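Local coordinates for protein D-alanyl transferase DltD (Enterococcus faecium TX0133A04, PDB 6PFX) that probably acts in the D-alanylation of lipoteichoic acid, a step of cell wall biogenesis in Gram-positive bacteria, at residues A[31-36]-A[68-73]; A[277-282]-A[319-324]. All coordinates share one frame; numbering follows the deposited sequence.

Starting at the N terminus, the chain runs through helix 28-35, turns into strand 39-43, passes helix 56-62 and arrives at strand 68-71. Contact 1 closes that loop by setting the helix against the last strand, at one edge of the parallel sheet. The sheet is built on through strand 97-101, and a long helical part follows before helix 271-284. Contact 2 then closes a second loop, through strand 288-293 to helix 308-323, joining two helices near the other end of the sheet. The loops follow one another without nesting or crossing. Their contact centres lie 21 Å apart, and nearest atoms stay about 10 Å from each other.

Contact 1 (A[31-36]-A[68-73]); sequences NYALSE and RPFLLG
Phe-70 reaches from strand 68-71 to helix 28-35, where Ala-33 presents its methyl group. Following the phenylalanine outward, CB leads the ring off the strand with CG anti to the backbone N (chi1 -162°), which carries the ring out toward the helix. From CG the ring divides into two sides with different neighbours. On one, CD2 lies 3.5 Å from Ala-33 CB, and the next atom, CE2, comes to 3.3 Å from the same CB, a tight approach for two carbons. The methyl meets the ring obliquely. On the other side CD1 and CE1 have Leu-72 of their own segment alongside: Leu-72 CD2 is 3.7 Å from Phe-70 CD1 and also 3.7 Å from Phe-70 CE1. CZ, at the tip, is 4.3 Å from Ala-33 CB. The ring is thus bracketed by the alanine methyl and a leucine methyl.

A looser apolar contact continues beside it, where Leu-34 CD1 and Leu-72 CD1 stand 4.5 Å apart. All four side chains are buried. Ile-12 of helix 9-18 touches Ala-33, while Ser-16 of that helix touches Phe-70. Pro-69 and Leu-71, alternating with Phe-70 along the strand, pack instead on helix 56-62, which makes the crossover from strand 39-43 to strand 68-71. A helix laid on one face of a parallel sheet, with a beta-alpha-beta crossover helix serving the other face, is the layered alpha/beta/alpha build of the SGNH hydrolase clan to which DltD belongs.

Contact 2 (A[277-282]-A[319-324]); sequences LVLDQL and KFQLNS
Gln-321 is the first residue of helix 308-323 in this segment to meet helix 271-284: its CG lies 4.0 Å from Leu-279 CD1. With CG anti to the backbone N (chi1 -174°) and an extended chain, the glutamine carries its amide past the leucine methyl, and NE2 is 4.1 Å from that same Leu-279 CD1. The amide is gripped at both ends, OE1 accepting from Trp-386 NE1 while NE2 donates to Gln-276 OE1 and to Phe-272 O, which should fix its rotation within the buried interface.

One residue on, Leu-322 crosses Leu-279 at about a right angle. Its CD2 meets both prongs of the fork, 3.7 Å from Leu-279 CD2 and 4.0 Å from Leu-279 CD1. Both leucines also rest on Phe-291 of strand 288-293, so the two helices share one face of the parallel sheet; helix 308-323 is the beta-alpha-beta crossover from that strand to strand 330-332, as expected of an SGNH-type alpha/beta fold.

Asn-323 turns elsewhere, its OD1 bonded to Asn-328 ND2. At Ser-324, OG donates back to Phe-320 O (2.8 Å), which takes Ser-324 N from the opposite face of its carbonyl plane.

Contact 1 (A[31-36]-A[68-73])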
loop_
_atom_site.group_PDB
_atom_site.type_symbol
_atom_site.label_atom_id
_atom_site.label_comp_id
_atom_site.label_asym_id
_atom_site.label_seq_id
_atom_site.Cartn_x
_atom_site.Cartn_y
_atom_site.Cartn_z
ATOM N N ASN A 31 6.473 -11.086 -10.473
ATOM C CA ASN A 31 7.832 -10.700 -10.855
ATOM C C ASN A 31 7.979 -10.621 -12.372
ATOM O O ASN A 31 8.662 -9.733 -12.897
ATOM C CB ASN A 31 8.858 -11.671 -10.270
ATOM C CG ASN A 31 8.901 -11.648 -8.755
ATOM O OD1 ASN A 31 8.159 -10.913 -8.092
ATOM N ND2 ASN A 31 9.772 -12.467 -8.194
ATOM N N TYR A 32 7.360 -11.553 -13.094
ATOM C CA TYR A 32 7.345 -11.446 -14.544
ATOM C C TYR A 32 6.649 -10.163 -14.975
ATOM O O TYR A 32 7.153 -9.410 -15.818
ATOM C CB TYR A 32 6.637 -12.652 -15.155
ATOM C CG TYR A 32 6.503 -12.538 -16.655
ATOM C CD1 TYR A 32 7.606 -12.658 -17.470
ATOM C CD2 TYR A 32 5.277 -12.286 -17.249
ATOM C CE1 TYR A 32 7.498 -12.552 -18.839
ATOM C CE2 TYR A 32 5.157 -12.178 -18.612
ATOM C CZ TYR A 32 6.272 -12.314 -19.404
ATOM O OH TYR A 32 6.151 -12.205 -20.767
ATOM N N ALA A 33 5.474 -9.900 -14.408
ATOM C CA ALA A 33 4.729 -8.717 -14.804
ATOM C C ALA A 33 5.538 -7.461 -14.531
ATOM O O ALA A 33 5.633 -6.576 -15.386
ATOM C CB ALA A 33 3.397 -8.670 -14.064
ATOM N N LEU A 34 6.122 -7.363 -13.328
ATOM C CA LEU A 34 6.915 -6.188 -12.981
ATOM C C LEU A 34 8.114 -6.024 -13.907
ATOM O O LEU A 34 8.558 -4.893 -14.144
ATOM C CB LEU A 34 7.351 -6.267 -11.516
ATOM C CG LEU A 34 6.202 -6.087 -10.522
ATOM C CD1 LEU A 34 6.620 -6.427 -9.102
ATOM C CD2 LEU A 34 5.659 -4.661 -10.579
ATOM N N SER A 35 8.626 -7.124 -14.475
ATOM C CA SER A 35 9.730 -7.018 -15.423
ATOM C C SER A 35 9.330 -6.337 -16.726
ATOM O O SER A 35 10.216 -5.887 -17.461
ATOM C CB SER A 35 10.355 -8.389 -15.717
ATOM O OG SER A 35 9.653 -9.129 -16.709
ATOM N N GLU A 36 8.033 -6.246 -17.023
ATOM C CA GLU A 36 7.567 -5.591 -18.235
ATOM C C GLU A 36 7.405 -4.097 -17.997
ATOM O O GLU A 36 6.920 -3.667 -16.942
ATOM C CB GLU A 36 6.229 -6.169 -18.697
ATOM C CG GLU A 36 6.236 -7.664 -18.934
ATOM C CD GLU A 36 4.903 -8.188 -19.449
ATOM O OE1 GLU A 36 4.059 -7.381 -19.901
ATOM O OE2 GLU A 36 4.699 -9.418 -19.406
ATOM N N ARG A 68 -0.214 -0.090 -17.464
ATOM C CA ARG A 68 -1.318 -0.722 -16.752
ATOM C C ARG A 68 -0.943 -0.900 -15.294
ATOM O O ARG A 68 0.126 -1.462 -14.981
ATOM C CB ARG A 68 -1.606 -2.077 -17.413
ATOM C CG ARG A 68 -2.743 -2.848 -16.790
ATOM C CD ARG A 68 -3.117 -4.112 -17.580
ATOM N NE ARG A 68 -3.714 -3.834 -18.888
ATOM C CZ ARG A 68 -3.063 -3.896 -20.047
ATOM N NH1 ARG A 68 -1.779 -4.223 -20.086
ATOM N NH2 ARG A 68 -3.702 -3.628 -21.176
ATOM N N PRO A 69 -1.764 -0.439 -14.352
ATOM C CA PRO A 69 -1.456 -0.710 -12.943
ATOM C C PRO A 69 -1.437 -2.210 -12.678
ATOM O O PRO A 69 -2.233 -2.970 -13.230
ATOM C CB PRO A 69 -2.587 -0.011 -12.176
ATOM C CG PRO A 69 -3.167 0.970 -13.159
ATOM C CD PRO A 69 -2.990 0.367 -14.516
ATOM N N PHE A 70 -0.505 -2.635 -11.835
ATOM C CA PHE A 70 -0.512 -3.981 -11.274
ATOM C C PHE A 70 -0.821 -3.792 -9.789
ATOM O O PHE A 70 -0.022 -3.205 -9.052
ATOM C CB PHE A 70 0.809 -4.705 -11.501
ATOM C CG PHE A 70 0.690 -6.181 -11.335
ATOM C CD1 PHE A 70 0.497 -6.723 -10.079
ATOM C CD2 PHE A 70 0.733 -7.026 -12.431
ATOM C CE1 PHE A 70 0.367 -8.099 -9.910
ATOM C CE2 PHE A 70 0.582 -8.393 -12.278
ATOM C CZ PHE A 70 0.412 -8.933 -11.013
ATOM N N LEU A 71 -2.006 -4.215 -9.360
ATOM C CA LEU A 71 -2.479 -3.882 -8.022
ATOM C C LEU A 71 -1.895 -4.851 -7.003
ATOM O O LEU A 71 -2.149 -6.061 -7.063
ATOM C CB LEU A 71 -4.002 -3.921 -7.984
ATOM C CG LEU A 71 -4.717 -3.144 -9.086
ATOM C CD1 LEU A 71 -6.211 -3.278 -8.921
ATOM C CD2 LEU A 71 -4.314 -1.674 -9.075
ATOM N N LEU A 72 -1.148 -4.316 -6.045
ATOM C CA LEU A 72 -0.451 -5.140 -5.069
ATOM C C LEU A 72 -0.902 -4.900 -3.637
ATOM O O LEU A 72 -0.372 -5.533 -2.716
ATOM C CB LEU A 72 1.066 -4.960 -5.206
ATOM C CG LEU A 72 1.678 -5.538 -6.491
ATOM C CD1 LEU A 72 3.134 -5.126 -6.611
ATOM C CD2 LEU A 72 1.539 -7.060 -6.537
ATOM N N GLY A 73 -1.857 -4.047 -3.418
ATOM C CA GLY A 73 -2.521 -4.008 -2.136
ATOM C C GLY A 73 -3.779 -4.873 -2.106
ATOM O O GLY A 73 -4.347 -5.200 -3.149
#

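Contact 2 (A[277-282]-A[319-324])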
loop_
_atom_site.group_PDB
_atom_site.type_symbol
_atom_site.label_atom_id
_atom_site.label_comp_id
_atom_site.label_asym_id
_atom_site.label_seq_id
_atom_site.Cartn_x
_atom_site.Cartn_y
_atom_site.Cartn_z
ATOM N N LEU A 277 11.025 0.047 6.146
ATOM C CA LEU A 277 11.490 -1.055 5.314
ATOM C C LEU A 277 11.143 -0.809 3.853
ATOM O O LEU A 277 11.980 -0.998 2.965
ATOM C CB LEU A 277 10.850 -2.363 5.770
ATOM C CG LEU A 277 11.295 -2.940 7.105
ATOM C CD1 LEU A 277 10.444 -4.133 7.490
ATOM C CD2 LEU A 277 12.730 -3.400 6.974
ATOM N N VAL A 278 9.898 -0.408 3.586
ATOM C CA VAL A 278 9.483 -0.061 2.229
ATOM C C VAL A 278 10.394 1.003 1.637
ATOM O O VAL A 278 10.845 0.874 0.499
ATOM C CB VAL A 278 8.016 0.406 2.245
ATOM C CG1 VAL A 278 7.630 1.034 0.944
ATOM C CG2 VAL A 278 7.082 -0.758 2.629
ATOM N N LEU A 279 10.648 2.086 2.379
ATOM C CA LEU A 279 11.510 3.160 1.886
ATOM C C LEU A 279 12.929 2.669 1.614
ATOM O O LEU A 279 13.555 3.063 0.620
ATOM C CB LEU A 279 11.519 4.299 2.901
ATOM C CG LEU A 279 10.162 4.943 3.192
ATOM C CD1 LEU A 279 10.356 6.213 4.031
ATOM C CD2 LEU A 279 9.425 5.253 1.892
ATOM N N ASP A 280 13.456 1.822 2.495
ATOM C CA ASP A 280 14.780 1.244 2.295
ATOM C C ASP A 280 14.855 0.532 0.954
ATOM O O ASP A 280 15.795 0.742 0.178
ATOM C CB ASP A 280 15.047 0.300 3.471
ATOM C CG ASP A 280 16.484 -0.185 3.553
ATOM O OD1 ASP A 280 16.801 -1.206 2.905
ATOM O OD2 ASP A 280 17.280 0.433 4.299
ATOM N N GLN A 281 13.864 -0.301 0.653
ATOM C CA GLN A 281 13.903 -1.068 -0.584
ATOM C C GLN A 281 13.639 -0.192 -1.803
ATOM O O GLN A 281 14.273 -0.377 -2.843
ATOM C CB GLN A 281 12.929 -2.242 -0.502
ATOM C CG GLN A 281 13.050 -3.250 -1.632
ATOM C CD GLN A 281 14.348 -4.047 -1.596
ATOM O OE1 GLN A 281 15.059 -4.051 -0.601
ATOM N NE2 GLN A 281 14.659 -4.718 -2.697
ATOM N N LEU A 282 12.713 0.766 -1.702
ATOM C CA LEU A 282 12.465 1.675 -2.814
ATOM C C LEU A 282 13.726 2.445 -3.151
ATOM O O LEU A 282 14.078 2.603 -4.324
ATOM C CB LEU A 282 11.328 2.631 -2.463
ATOM C CG LEU A 282 9.972 1.946 -2.422
ATOM C CD1 LEU A 282 8.996 2.887 -1.711
ATOM C CD2 LEU A 282 9.433 1.648 -3.769
ATOM N N LYS A 319 5.342 12.768 6.248
ATOM C CA LYS A 319 6.022 13.621 5.278
ATOM C C LYS A 319 7.431 13.977 5.730
ATOM O O LYS A 319 8.338 14.050 4.895
ATOM C CB LYS A 319 5.169 14.843 4.943
ATOM C CG LYS A 319 3.921 14.457 4.148
ATOM C CD LYS A 319 3.243 15.638 3.465
ATOM C CE LYS A 319 3.054 16.816 4.379
ATOM N NZ LYS A 319 2.184 17.832 3.711
ATOM N N PHE A 320 7.652 14.148 7.037
ATOM C CA PHE A 320 9.017 14.316 7.524
ATOM C C PHE A 320 9.855 13.084 7.202
ATOM O O PHE A 320 10.987 13.195 6.711
ATOM C CB PHE A 320 9.001 14.585 9.026
ATOM C CG PHE A 320 10.363 14.738 9.621
ATOM C CD1 PHE A 320 11.060 13.641 10.099
ATOM C CD2 PHE A 320 10.953 15.983 9.694
ATOM C CE1 PHE A 320 12.329 13.792 10.650
ATOM C CE2 PHE A 320 12.209 16.137 10.239
ATOM C CZ PHE A 320 12.903 15.040 10.704
ATOM N N GLN A 321 9.301 11.891 7.430
ATOM C CA GLN A 321 10.060 10.671 7.162
ATOM C C GLN A 321 10.389 10.557 5.677
ATOM O O GLN A 321 11.498 10.156 5.298
ATOM C CB GLN A 321 9.264 9.444 7.628
ATOM C CG GLN A 321 10.018 8.087 7.531
ATOM C CD GLN A 321 9.277 6.973 8.266
ATOM O OE1 GLN A 321 8.296 7.239 8.973
ATOM N NE2 GLN A 321 9.719 5.733 8.091
ATOM N N LEU A 322 9.430 10.921 4.825
ATOM C CA LEU A 322 9.617 10.853 3.380
ATOM C C LEU A 322 10.597 11.921 2.911
ATOM O O LEU A 322 11.631 11.607 2.311
ATOM C CB LEU A 322 8.244 10.992 2.705
ATOM C CG LEU A 322 7.331 9.770 2.838
ATOM C CD1 LEU A 322 5.915 10.048 2.396
ATOM C CD2 LEU A 322 7.874 8.599 2.024
ATOM N N ASN A 323 10.292 13.190 3.202
ATOM C CA ASN A 323 11.069 14.304 2.676
ATOM C C ASN A 323 12.497 14.297 3.204
ATOM O O ASN A 323 13.438 14.630 2.471
ATOM C CB ASN A 323 10.400 15.629 3.050
ATOM C CG ASN A 323 9.096 15.859 2.331
ATOM O OD1 ASN A 323 8.837 15.296 1.265
ATOM N ND2 ASN A 323 8.274 16.727 2.897
ATOM N N SER A 324 12.681 13.951 4.480
ATOM C CA SER A 324 14.020 13.983 5.050
ATOM C C SER A 324 14.949 13.005 4.348
ATOM O O SER A 324 16.171 13.149 4.438
ATOM C CB SER A 324 13.992 13.656 6.546
ATOM O OG SER A 324 13.666 12.297 6.778
#